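Local coordinates for protein 336aa long hypothetical dTDP-glucose 4,6-dehydratase (Pyrococcus horikoshii, PDB 2HUN) that binds NAD(+) in a Rossmann-type fold and probably acts as a dTDP-glucose 4,6-dehydratase, at residues V73-L82 with E116-V125; N102-E111 with T154-W165. All blocks are in the same frame, centred on the assembly; numbering follows the deposited sequence.

Interaction 1. Residues V73-L82 with E116-V125; sequences VRKVDGVVHL and ENPEVRFVHV. With NAD (nicotinamide-adenine-dinucleotide), chain C.
His81 and His124 lie side by side and point the same way from neighbouring strands, an example of how the register of a parallel sheet brings the side chains of bridged residues together on one face. The rings meet rim to rim, with CD2 of His81 3.4 Å from ND1 of His124, near the plane of the His81 ring. Their planes differ by only 27°, and neither ring covers the other. On the same face of the sheet Phe122 continues the row. Its CG is anti to the backbone N (chi1 176°), which carries the ring back toward strand 78-81, where CD1 packs 3.7 Å from CG1 of Val79 and CE1 touches CB of His81 at 3.6 Å. Just before strand 121-125 begins, CG2 of Val120 lies 3.8 Å from CG2 of Val79.

The strands that carry these side chains, 78-81 and 121-125, run almost parallel. Five backbone bonds join them in the alternating parallel pattern, the bond from Val79 N to Arg121 O measuring 2.7 Å. At the far end, CD2 of Leu82 rests 3.8 Å from CG2 of Val125. Leu82 O accepts a 3.1 Å bond from O3D of the NAD, so the C-terminal ends of the strands form part of the cofactor pocket, as in Rossmann folds. The buried imidazoles are also engaged, His81 with Thr9 and Thr106, and His124 with Ser158; these bonds probably fix how both rings are turned, and with it their rim contact.

Interaction 2. Residues N102-E111 with T154-W165; sequences NVIGTYTLLE and TKAASDMLVLGW. With NAD (nicotinamide-adenine-dinucleotide), chain C.
Trp165 and Leu110, which lose the most surface between these helices, meet ring face to aliphatic chain: CB of Leu110 stands over the five-membered ring of the indole in a CH-pi contact, 4.1 Å from its centroid. The edge of the same indole is used for a polar bond. NE1 of Trp165 donates to OE1 of Glu111 at 2.7 Å, nearly straight and in the ring plane, while reaching the carboxylate oxygen on its anti side but tilted out of the carboxylate plane; the other oxygen, OE2, pairs with Arg114. Beyond the indole nitrogen, CZ2 of Trp165 comes 3.5 Å from CE1 of Tyr107, the two ring planes being 85° apart.

The tip of Leu110 reaches further, between the helices. With CG anti to the carbonyl carbon (chi1 -74°), its CD1 reaches CB of Leu161 and CG2 of Val162, both at 3.8 Å. Helices 96-116 and 150-168 are the connections flanking strand 121-127 in this Rossmann-type domain; their segments 102-111 and 154-165 run nearly parallel, at 19°, and Leu99 and Pro95 of the second subunit pack on Tyr107 and Trp165.

Val103 carries the packing toward the cofactor end, setting CG2 3.8 Å from CB of Ala157. There ND2 of Asn102 donates in its amide plane to OG1 of Thr154, which also bonds to the backbone of Tyr151. From the next residue, NZ of Lys155 bonds O3D of the NAD at 2.9 Å, and a water accepting from that NZ donates to OG of Ser158.

Overall arrangement
Interactions 1 and 2, with centres 13 Å apart, illustrate how a sheet and the helices covering it converge on one cofactor. Their segments alternate along the chain: helix 96-116 leads into strand 121-127, which is followed by helix 150-168. The layers touch directly where CE1 of Phe122 packs 3.3 Å from CD2 of Leu109, and where NE2 of His124 lies 3.1 Å from OG of Ser158, a probable hydrogen bond. Nearer the NAD, Val125 O and Lys155 NZ are 2.9 Å apart, also probably bonded. Strand 121-127 would thereby help position the lysine, while Leu82 and Lys155, one from each contact, share the ribose hydroxyl O3D.

Interaction 1. Residues V73-L82 with E116-V125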
loop_
_atom_site.group_PDB
_atom_site.type_symbol
_atom_site.label_atom_id
_atom_site.label_comp_id
_atom_site.label_asym_id
_atom_site.label_seq_id
_atom_site.Cartn_x
_atom_site.Cartn_y
_atom_site.Cartn_z
ATOM N N VAL A 73 1.171 20.066 13.340
ATOM C CA VAL A 73 2.269 19.126 13.540
ATOM C C VAL A 73 3.487 19.816 14.150
ATOM O O VAL A 73 4.183 19.234 14.989
ATOM C CB VAL A 73 2.666 18.437 12.207
ATOM C CG1 VAL A 73 4.040 17.800 12.329
ATOM C CG2 VAL A 73 1.637 17.370 11.860
ATOM N N ARG A 74 3.725 21.058 13.734
ATOM C CA ARG A 74 4.850 21.848 14.230
ATOM C C ARG A 74 4.871 22.002 15.748
ATOM O O ARG A 74 5.940 22.059 16.350
ATOM C CB ARG A 74 4.816 23.265 13.659
ATOM C CG ARG A 74 5.027 23.409 12.177
ATOM C CD ARG A 74 4.913 24.889 11.825
ATOM N NE ARG A 74 5.891 25.674 12.574
ATOM C CZ ARG A 74 5.694 26.922 12.996
ATOM N NH1 ARG A 74 4.546 27.543 12.751
ATOM N NH2 ARG A 74 6.650 27.548 13.669
ATOM N N LYS A 75 3.696 22.073 16.364
ATOM C CA LYS A 75 3.618 22.298 17.801
ATOM C C LYS A 75 3.340 21.124 18.737
ATOM O O LYS A 75 3.145 21.336 19.930
ATOM C CB LYS A 75 2.588 23.399 18.073
ATOM C CG LYS A 75 1.154 22.967 17.824
ATOM C CD LYS A 75 0.159 24.111 17.981
ATOM C CE LYS A 75 0.078 24.949 16.726
ATOM N NZ LYS A 75 -1.156 25.779 16.724
ATOM N N VAL A 76 3.328 19.893 18.237
ATOM C CA VAL A 76 3.054 18.765 19.127
ATOM C C VAL A 76 4.249 17.842 19.335
ATOM O O VAL A 76 5.236 17.916 18.609
ATOM C CB VAL A 76 1.857 17.919 18.620
ATOM C CG1 VAL A 76 0.583 18.756 18.623
ATOM C CG2 VAL A 76 2.148 17.386 17.229
ATOM N N ASP A 77 4.145 16.974 20.338
ATOM C CA ASP A 77 5.198 16.014 20.659
ATOM C C ASP A 77 4.869 14.652 20.065
ATOM O O ASP A 77 5.758 13.829 19.840
ATOM C CB ASP A 77 5.332 15.855 22.170
ATOM C CG ASP A 77 5.629 17.160 22.863
ATOM O OD1 ASP A 77 6.707 17.730 22.611
ATOM O OD2 ASP A 77 4.783 17.615 23.651
ATOM N N GLY A 78 3.583 14.418 19.829
ATOM C CA GLY A 78 3.153 13.148 19.272
ATOM C C GLY A 78 1.934 13.303 18.384
ATOM O O GLY A 78 1.168 14.260 18.527
ATOM N N VAL A 79 1.765 12.361 17.461
ATOM C CA VAL A 79 0.646 12.372 16.534
ATOM C C VAL A 79 0.013 10.985 16.471
ATOM O O VAL A 79 0.684 10.011 16.140
ATOM C CB VAL A 79 1.099 12.762 15.114
ATOM C CG1 VAL A 79 -0.080 12.691 14.156
ATOM C CG2 VAL A 79 1.695 14.170 15.117
ATOM N N VAL A 80 -1.272 10.902 16.806
ATOM C CA VAL A 80 -2.003 9.640 16.759
ATOM C C VAL A 80 -3.013 9.808 15.629
ATOM O O VAL A 80 -3.985 10.551 15.760
ATOM C CB VAL A 80 -2.717 9.362 18.093
ATOM C CG1 VAL A 80 -3.545 8.088 17.989
ATOM C CG2 VAL A 80 -1.682 9.222 19.212
ATOM N N HIS A 81 -2.765 9.111 14.520
ATOM C CA HIS A 81 -3.533 9.188 13.256
ATOM C C HIS A 81 -4.743 8.217 13.171
ATOM O O HIS A 81 -4.632 7.083 12.723
ATOM C CB HIS A 81 -2.569 8.919 12.100
ATOM C CG HIS A 81 -3.233 9.278 10.795
ATOM N ND1 HIS A 81 -4.009 10.378 10.631
ATOM C CD2 HIS A 81 -3.167 8.595 9.576
ATOM C CE1 HIS A 81 -4.398 10.358 9.342
ATOM N NE2 HIS A 81 -3.910 9.302 8.686
ATOM N N LEU A 82 -5.945 8.657 13.536
ATOM C CA LEU A 82 -7.128 7.810 13.435
ATOM C C LEU A 82 -8.033 8.193 12.268
ATOM O O LEU A 82 -8.869 7.396 11.843
ATOM C CB LEU A 82 -7.923 7.868 14.738
ATOM C CG LEU A 82 -7.199 7.241 15.929
ATOM C CD1 LEU A 82 -7.276 8.167 17.136
ATOM C CD2 LEU A 82 -7.810 5.893 16.238
ATOM N N GLU A 116 8.369 19.601 8.657
ATOM C CA GLU A 116 8.340 20.479 9.832
ATOM C C GLU A 116 8.923 19.952 11.140
ATOM O O GLU A 116 9.592 20.694 11.860
ATOM C CB GLU A 116 6.904 20.915 10.120
ATOM C CG GLU A 116 6.250 21.769 9.050
ATOM C CD GLU A 116 6.775 23.193 9.027
ATOM O OE1 GLU A 116 7.534 23.566 9.947
ATOM O OE2 GLU A 116 6.417 23.940 8.094
ATOM N N ASN A 117 8.674 18.687 11.462
ATOM C CA ASN A 117 9.137 18.150 12.732
ATOM C C ASN A 117 9.386 16.641 12.690
ATOM O O ASN A 117 8.621 15.858 13.253
ATOM C CB ASN A 117 8.085 18.468 13.794
ATOM C CG ASN A 117 8.544 18.137 15.198
ATOM O OD1 ASN A 117 9.743 18.102 15.470
ATOM N ND2 ASN A 117 7.598 17.877 16.092
ATOM N N PRO A 118 10.481 16.220 12.044
ATOM C CA PRO A 118 10.821 14.799 11.928
ATOM C C PRO A 118 11.025 14.030 13.233
ATOM O O PRO A 118 11.083 12.803 13.222
ATOM C CB PRO A 118 12.075 14.816 11.052
ATOM C CG PRO A 118 12.707 16.131 11.388
ATOM C CD PRO A 118 11.517 17.060 11.415
ATOM N N GLU A 119 11.116 14.733 14.355
ATOM C CA GLU A 119 11.318 14.058 15.632
ATOM C C GLU A 119 10.014 13.733 16.359
ATOM O O GLU A 119 10.024 13.063 17.395
ATOM C CB GLU A 119 12.215 14.909 16.531
ATOM C CG GLU A 119 13.451 15.413 15.808
ATOM C CD GLU A 119 14.440 16.089 16.732
ATOM O OE1 GLU A 119 13.999 16.836 17.631
ATOM O OE2 GLU A 119 15.660 15.882 16.548
ATOM N N VAL A 120 8.894 14.197 15.814
ATOM C CA VAL A 120 7.594 13.943 16.433
ATOM C C VAL A 120 7.302 12.438 16.458
ATOM O O VAL A 120 7.643 11.720 15.520
ATOM C CB VAL A 120 6.456 14.671 15.663
ATOM C CG1 VAL A 120 6.167 13.964 14.351
ATOM C CG2 VAL A 120 5.205 14.747 16.525
ATOM N N ARG A 121 6.690 11.964 17.538
ATOM C CA ARG A 121 6.349 10.548 17.656
ATOM C C ARG A 121 5.033 10.332 16.915
ATOM O O ARG A 121 4.013 10.912 17.275
ATOM C CB ARG A 121 6.209 10.158 19.128
ATOM C CG ARG A 121 5.720 8.728 19.367
ATOM C CD ARG A 121 6.606 7.688 18.695
ATOM N NE ARG A 121 6.109 6.336 18.943
ATOM C CZ ARG A 121 6.352 5.291 18.161
ATOM N NH1 ARG A 121 7.090 5.434 17.069
ATOM N NH2 ARG A 121 5.858 4.098 18.472
ATOM N N PHE A 122 5.061 9.490 15.888
ATOM C CA PHE A 122 3.885 9.232 15.061
ATOM C C PHE A 122 3.349 7.800 15.113
ATOM O O PHE A 122 4.094 6.845 14.928
ATOM C CB PHE A 122 4.235 9.604 13.617
ATOM C CG PHE A 122 3.155 9.308 12.617
ATOM C CD1 PHE A 122 1.898 9.898 12.716
ATOM C CD2 PHE A 122 3.421 8.487 11.533
ATOM C CE1 PHE A 122 0.926 9.673 11.736
ATOM C CE2 PHE A 122 2.467 8.257 10.556
ATOM C CZ PHE A 122 1.214 8.851 10.653
ATOM N N VAL A 123 2.052 7.664 15.377
ATOM C CA VAL A 123 1.407 6.358 15.406
ATOM C C VAL A 123 0.311 6.356 14.344
ATOM O O VAL A 123 -0.628 7.146 14.411
ATOM C CB VAL A 123 0.772 6.048 16.776
ATOM C CG1 VAL A 123 -0.081 4.788 16.672
ATOM C CG2 VAL A 123 1.863 5.858 17.831
ATOM N N HIS A 124 0.454 5.471 13.363
ATOM C CA HIS A 124 -0.500 5.323 12.261
ATOM C C HIS A 124 -1.437 4.168 12.609
ATOM O O HIS A 124 -0.989 3.021 12.753
ATOM C CB HIS A 124 0.269 5.002 10.971
ATOM C CG HIS A 124 -0.593 4.833 9.759
ATOM N ND1 HIS A 124 -1.239 5.886 9.150
ATOM C CD2 HIS A 124 -0.875 3.738 9.015
ATOM C CE1 HIS A 124 -1.877 5.448 8.079
ATOM N NE2 HIS A 124 -1.670 4.148 7.974
ATOM N N VAL A 125 -2.729 4.474 12.752
ATOM C CA VAL A 125 -3.733 3.463 13.083
ATOM C C VAL A 125 -4.307 2.823 11.807
ATOM O O VAL A 125 -4.794 3.513 10.903
ATOM C CB VAL A 125 -4.885 4.071 13.927
ATOM C CG1 VAL A 125 -5.870 2.971 14.344
ATOM C CG2 VAL A 125 -4.314 4.740 15.169
HETATM P PA NAD C . -15.190 6.665 12.554
HETATM O O1A NAD C . -15.791 6.554 11.215
HETATM O O2A NAD C . -16.058 6.559 13.760
HETATM O O5B NAD C . -14.455 8.088 12.625
HETATM C C5B NAD C . -13.478 8.525 11.669
HETATM C C4B NAD C . -13.179 9.973 12.080
HETATM O O4B NAD C . -12.161 10.535 11.229
HETATM C C3B NAD C . -14.439 10.873 11.928
HETATM O O3B NAD C . -14.603 11.703 13.089
HETATM C C2B NAD C . -14.168 11.629 10.614
HETATM O O2B NAD C . -14.808 12.897 10.467
HETATM C C1B NAD C . -12.642 11.723 10.610
HETATM N N9A NAD C . -12.046 11.833 9.261
HETATM C C8A NAD C . -12.225 11.025 8.199
HETATM N N7A NAD C . -11.503 11.478 7.175
HETATM C C5A NAD C . -10.857 12.572 7.565
HETATM C C6A NAD C . -9.961 13.485 6.942
HETATM N N6A NAD C . -9.569 13.374 5.680
HETATM N N1A NAD C . -9.482 14.558 7.730
HETATM C C2A NAD C . -9.890 14.699 9.066
HETATM N N3A NAD C . -10.736 13.841 9.650
HETATM C C4A NAD C . -11.202 12.803 8.908
HETATM O O3 NAD C . -14.222 5.407 12.639
HETATM P PN NAD C . -13.273 4.761 13.730
HETATM O O1N NAD C . -13.849 3.392 13.868
HETATM O O2N NAD C . -13.239 5.550 14.978
HETATM O O5D NAD C . -11.853 4.573 12.981
HETATM C C5D NAD C . -10.617 5.116 13.454
HETATM C C4D NAD C . -9.446 4.380 12.754
HETATM O O4D NAD C . -9.329 3.032 13.240
HETATM C C3D NAD C . -9.611 4.322 11.230
HETATM O O3D NAD C . -8.327 4.620 10.621
HETATM C C2D NAD C . -10.054 2.855 10.971
HETATM O O2D NAD C . -9.614 2.431 9.678
HETATM C C1D NAD C . -9.382 2.124 12.123
HETATM N N1N NAD C . -10.054 0.880 12.551
HETATM C C2N NAD C . -11.346 0.877 13.176
HETATM C C3N NAD C . -11.909 -0.351 13.566
HETATM C C7N NAD C . -13.291 -0.428 14.254
HETATM O O7N NAD C . -13.657 -1.509 14.733
HETATM N N7N NAD C . -14.045 0.661 14.334
HETATM C C4N NAD C . -11.207 -1.562 13.338
HETATM C C5N NAD C . -9.940 -1.540 12.720
HETATM C C6N NAD C . -9.351 -0.328 12.323
#

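Interaction 2. Residues N102-E111 with T154-W165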
loop_
_atom_site.group_PDB
_atom_site.type_symbol
_atom_site.label_atom_id
_atom_site.label_comp_id
_atom_site.label_asym_id
_atom_site.label_seq_id
_atom_site.Cartn_x
_atom_site.Cartn_y
_atom_site.Cartn_z
ATOM N N ASN A 102 -7.730 8.476 3.105
ATOM C CA ASN A 102 -6.811 7.442 3.578
ATOM C C ASN A 102 -5.401 7.547 3.010
ATOM O O ASN A 102 -4.431 7.532 3.764
ATOM C CB ASN A 102 -7.393 6.052 3.299
ATOM C CG ASN A 102 -8.752 5.852 3.956
ATOM O OD1 ASN A 102 -9.134 6.608 4.847
ATOM N ND2 ASN A 102 -9.478 4.829 3.524
ATOM N N VAL A 103 -5.283 7.657 1.691
ATOM C CA VAL A 103 -3.972 7.761 1.066
ATOM C C VAL A 103 -3.415 9.183 1.050
ATOM O O VAL A 103 -2.354 9.430 1.622
ATOM C CB VAL A 103 -3.987 7.221 -0.377
ATOM C CG1 VAL A 103 -2.609 7.401 -1.002
ATOM C CG2 VAL A 103 -4.368 5.737 -0.379
ATOM N N ILE A 104 -4.117 10.117 0.406
ATOM C CA ILE A 104 -3.623 11.492 0.345
ATOM C C ILE A 104 -3.501 12.085 1.747
ATOM O O ILE A 104 -2.532 12.766 2.062
ATOM C CB ILE A 104 -4.550 12.400 -0.506
ATOM C CG1 ILE A 104 -4.709 11.820 -1.910
ATOM C CG2 ILE A 104 -3.966 13.811 -0.595
ATOM C CD1 ILE A 104 -3.413 11.622 -2.652
ATOM N N GLY A 105 -4.485 11.811 2.591
ATOM C CA GLY A 105 -4.452 12.328 3.944
ATOM C C GLY A 105 -3.233 11.861 4.718
ATOM O O GLY A 105 -2.593 12.653 5.414
ATOM N N THR A 106 -2.903 10.576 4.609
ATOM C CA THR A 106 -1.749 10.064 5.333
ATOM C C THR A 106 -0.459 10.634 4.741
ATOM O O THR A 106 0.465 10.985 5.471
ATOM C CB THR A 106 -1.726 8.531 5.311
ATOM O OG1 THR A 106 -2.923 8.040 5.931
ATOM C CG2 THR A 106 -0.513 8.003 6.071
ATOM N N TYR A 107 -0.416 10.728 3.419
ATOM C CA TYR A 107 0.728 11.294 2.703
ATOM C C TYR A 107 0.998 12.715 3.208
ATOM O O TYR A 107 2.134 13.071 3.523
ATOM C CB TYR A 107 0.424 11.350 1.203
ATOM C CG TYR A 107 1.362 12.228 0.392
ATOM C CD1 TYR A 107 2.639 11.784 0.035
ATOM C CD2 TYR A 107 0.970 13.504 -0.016
ATOM C CE1 TYR A 107 3.502 12.592 -0.713
ATOM C CE2 TYR A 107 1.826 14.321 -0.763
ATOM C CZ TYR A 107 3.087 13.858 -1.109
ATOM O OH TYR A 107 3.931 14.652 -1.859
ATOM N N THR A 108 -0.060 13.518 3.273
ATOM C CA THR A 108 0.041 14.904 3.719
ATOM C C THR A 108 0.575 15.006 5.147
ATOM O O THR A 108 1.391 15.872 5.454
ATOM C CB THR A 108 -1.329 15.610 3.650
ATOM O OG1 THR A 108 -1.889 15.437 2.342
ATOM C CG2 THR A 108 -1.173 17.104 3.929
ATOM N N LEU A 109 0.105 14.118 6.014
ATOM C CA LEU A 109 0.551 14.102 7.396
ATOM C C LEU A 109 2.038 13.745 7.433
ATOM O O LEU A 109 2.812 14.365 8.164
ATOM C CB LEU A 109 -0.256 13.076 8.196
ATOM C CG LEU A 109 -0.225 13.229 9.715
ATOM C CD1 LEU A 109 -0.915 14.535 10.094
ATOM C CD2 LEU A 109 -0.927 12.047 10.374
ATOM N N LEU A 110 2.432 12.748 6.643
ATOM C CA LEU A 110 3.831 12.322 6.591
ATOM C C LEU A 110 4.711 13.467 6.087
ATOM O O LEU A 110 5.791 13.714 6.619
ATOM C CB LEU A 110 3.984 11.089 5.683
ATOM C CG LEU A 110 3.457 9.770 6.273
ATOM C CD1 LEU A 110 3.433 8.669 5.216
ATOM C CD2 LEU A 110 4.335 9.370 7.454
ATOM N N GLU A 111 4.249 14.168 5.061
ATOM C CA GLU A 111 5.022 15.281 4.528
ATOM C C GLU A 111 5.179 16.386 5.561
ATOM O O GLU A 111 6.273 16.917 5.740
ATOM C CB GLU A 111 4.366 15.835 3.261
ATOM C CG GLU A 111 4.710 15.056 1.990
ATOM C CD GLU A 111 6.198 15.104 1.657
ATOM O OE1 GLU A 111 6.970 14.272 2.179
ATOM O OE2 GLU A 111 6.597 15.990 0.878
ATOM N N THR A 154 -6.860 1.157 0.297
ATOM C CA THR A 154 -6.351 2.502 0.554
ATOM C C THR A 154 -5.697 2.553 1.934
ATOM O O THR A 154 -4.721 3.271 2.140
ATOM C CB THR A 154 -7.460 3.574 0.435
ATOM O OG1 THR A 154 -8.567 3.238 1.284
ATOM C CG2 THR A 154 -7.943 3.659 -1.004
ATOM N N LYS A 155 -6.227 1.788 2.883
ATOM C CA LYS A 155 -5.611 1.748 4.205
ATOM C C LYS A 155 -4.244 1.079 4.032
ATOM O O LYS A 155 -3.249 1.531 4.599
ATOM C CB LYS A 155 -6.458 0.941 5.194
ATOM C CG LYS A 155 -7.734 1.643 5.653
ATOM C CD LYS A 155 -7.444 2.930 6.436
ATOM C CE LYS A 155 -6.786 2.634 7.783
ATOM N NZ LYS A 155 -6.436 3.885 8.531
ATOM N N ALA A 156 -4.202 0.007 3.240
ATOM C CA ALA A 156 -2.963 -0.735 2.980
ATOM C C ALA A 156 -1.950 0.163 2.290
ATOM O O ALA A 156 -0.772 0.151 2.633
ATOM C CB ALA A 156 -3.241 -1.965 2.110
ATOM N N ALA A 157 -2.417 0.940 1.317
ATOM C CA ALA A 157 -1.557 1.862 0.593
ATOM C C ALA A 157 -0.972 2.890 1.549
ATOM O O ALA A 157 0.202 3.246 1.429
ATOM C CB ALA A 157 -2.339 2.569 -0.513
ATOM N N SER A 158 -1.780 3.373 2.494
ATOM C CA SER A 158 -1.285 4.357 3.450
ATOM C C SER A 158 -0.216 3.734 4.346
ATOM O O SER A 158 0.770 4.391 4.675
ATOM C CB SER A 158 -2.428 4.958 4.293
ATOM O OG SER A 158 -2.995 4.025 5.197
ATOM N N ASP A 159 -0.398 2.474 4.738
ATOM C CA ASP A 159 0.607 1.800 5.568
ATOM C C ASP A 159 1.964 1.815 4.848
ATOM O O ASP A 159 3.000 2.108 5.450
ATOM C CB ASP A 159 0.219 0.337 5.836
ATOM C CG ASP A 159 -0.919 0.196 6.826
ATOM O OD1 ASP A 159 -1.476 1.228 7.244
ATOM O OD2 ASP A 159 -1.259 -0.955 7.189
ATOM N N MET A 160 1.955 1.488 3.561
ATOM C CA MET A 160 3.185 1.444 2.780
ATOM C C MET A 160 3.914 2.790 2.759
ATOM O O MET A 160 5.150 2.833 2.866
ATOM C CB MET A 160 2.896 0.973 1.340
ATOM C CG MET A 160 2.364 -0.455 1.235
ATOM S SD MET A 160 3.371 -1.676 2.134
ATOM C CE MET A 160 2.557 -1.755 3.680
ATOM N N LEU A 161 3.164 3.885 2.622
ATOM C CA LEU A 161 3.784 5.210 2.601
ATOM C C LEU A 161 4.459 5.472 3.940
ATOM O O LEU A 161 5.579 5.972 3.990
ATOM C CB LEU A 161 2.747 6.307 2.326
ATOM C CG LEU A 161 1.980 6.215 1.004
ATOM C CD1 LEU A 161 1.054 7.419 0.866
ATOM C CD2 LEU A 161 2.954 6.158 -0.155
ATOM N N VAL A 162 3.782 5.121 5.028
ATOM C CA VAL A 162 4.358 5.327 6.349
ATOM C C VAL A 162 5.677 4.573 6.511
ATOM O O VAL A 162 6.642 5.119 7.036
ATOM C CB VAL A 162 3.387 4.896 7.467
ATOM C CG1 VAL A 162 4.079 4.965 8.816
ATOM C CG2 VAL A 162 2.176 5.811 7.468
ATOM N N LEU A 163 5.721 3.323 6.062
ATOM C CA LEU A 163 6.939 2.528 6.170
ATOM C C LEU A 163 8.069 3.187 5.375
ATOM O O LEU A 163 9.193 3.310 5.857
ATOM C CB LEU A 163 6.690 1.110 5.651
ATOM C CG LEU A 163 5.743 0.231 6.485
ATOM C CD1 LEU A 163 5.507 -1.104 5.788
ATOM C CD2 LEU A 163 6.337 0.008 7.859
ATOM N N GLY A 164 7.749 3.631 4.165
ATOM C CA GLY A 164 8.737 4.261 3.306
ATOM C C GLY A 164 9.268 5.588 3.807
ATOM O O GLY A 164 10.480 5.805 3.838
ATOM N N TRP A 165 8.363 6.484 4.184
ATOM C CA TRP A 165 8.746 7.803 4.685
ATOM C C TRP A 165 9.561 7.697 5.974
ATOM O O TRP A 165 10.517 8.442 6.179
ATOM C CB TRP A 165 7.498 8.655 4.925
ATOM C CG TRP A 165 7.203 9.651 3.823
ATOM C CD1 TRP A 165 7.252 11.011 3.921
ATOM C CD2 TRP A 165 6.780 9.362 2.483
ATOM N NE1 TRP A 165 6.884 11.590 2.733
ATOM C CE2 TRP A 165 6.587 10.602 1.831
ATOM C CE3 TRP A 165 6.542 8.178 1.771
ATOM C CZ2 TRP A 165 6.165 10.694 0.499
ATOM C CZ3 TRP A 165 6.124 8.268 0.445
ATOM C CH2 TRP A 165 5.940 9.521 -0.176
HETATM P PA NAD C . -15.190 6.665 12.554
HETATM O O1A NAD C . -15.791 6.554 11.215
HETATM O O2A NAD C . -16.058 6.559 13.760
HETATM O O5B NAD C . -14.455 8.088 12.625
HETATM C C5B NAD C . -13.478 8.525 11.669
HETATM C C4B NAD C . -13.179 9.973 12.080
HETATM O O4B NAD C . -12.161 10.535 11.229
HETATM C C3B NAD C . -14.439 10.873 11.928
HETATM O O3B NAD C . -14.603 11.703 13.089
HETATM C C2B NAD C . -14.168 11.629 10.614
HETATM O O2B NAD C . -14.808 12.897 10.467
HETATM C C1B NAD C . -12.642 11.723 10.610
HETATM N N9A NAD C . -12.046 11.833 9.261
HETATM C C8A NAD C . -12.225 11.025 8.199
HETATM N N7A NAD C . -11.503 11.478 7.175
HETATM C C5A NAD C . -10.857 12.572 7.565
HETATM C C6A NAD C . -9.961 13.485 6.942
HETATM N N6A NAD C . -9.569 13.374 5.680
HETATM N N1A NAD C . -9.482 14.558 7.730
HETATM C C2A NAD C . -9.890 14.699 9.066
HETATM N N3A NAD C . -10.736 13.841 9.650
HETATM C C4A NAD C . -11.202 12.803 8.908
HETATM O O3 NAD C . -14.222 5.407 12.639
HETATM P PN NAD C . -13.273 4.761 13.730
HETATM O O1N NAD C . -13.849 3.392 13.868
HETATM O O2N NAD C . -13.239 5.550 14.978
HETATM O O5D NAD C . -11.853 4.573 12.981
HETATM C C5D NAD C . -10.617 5.116 13.454
HETATM C C4D NAD C . -9.446 4.380 12.754
HETATM O O4D NAD C . -9.329 3.032 13.240
HETATM C C3D NAD C . -9.611 4.322 11.230
HETATM O O3D NAD C . -8.327 4.620 10.621
HETATM C C2D NAD C . -10.054 2.855 10.971
HETATM O O2D NAD C . -9.614 2.431 9.678
HETATM C C1D NAD C . -9.382 2.124 12.123
HETATM N N1N NAD C . -10.054 0.880 12.551
HETATM C C2N NAD C . -11.346 0.877 13.176
HETATM C C3N NAD C . -11.909 -0.351 13.566
HETATM C C7N NAD C . -13.291 -0.428 14.254
HETATM O O7N NAD C . -13.657 -1.509 14.733
HETATM N N7N NAD C . -14.045 0.661 14.334
HETATM C C4N NAD C . -11.207 -1.562 13.338
HETATM C C5N NAD C . -9.940 -1.540 12.720
HETATM C C6N NAD C . -9.351 -0.328 12.323
HETATM O O HOH W 1 -5.356 5.547 6.408
#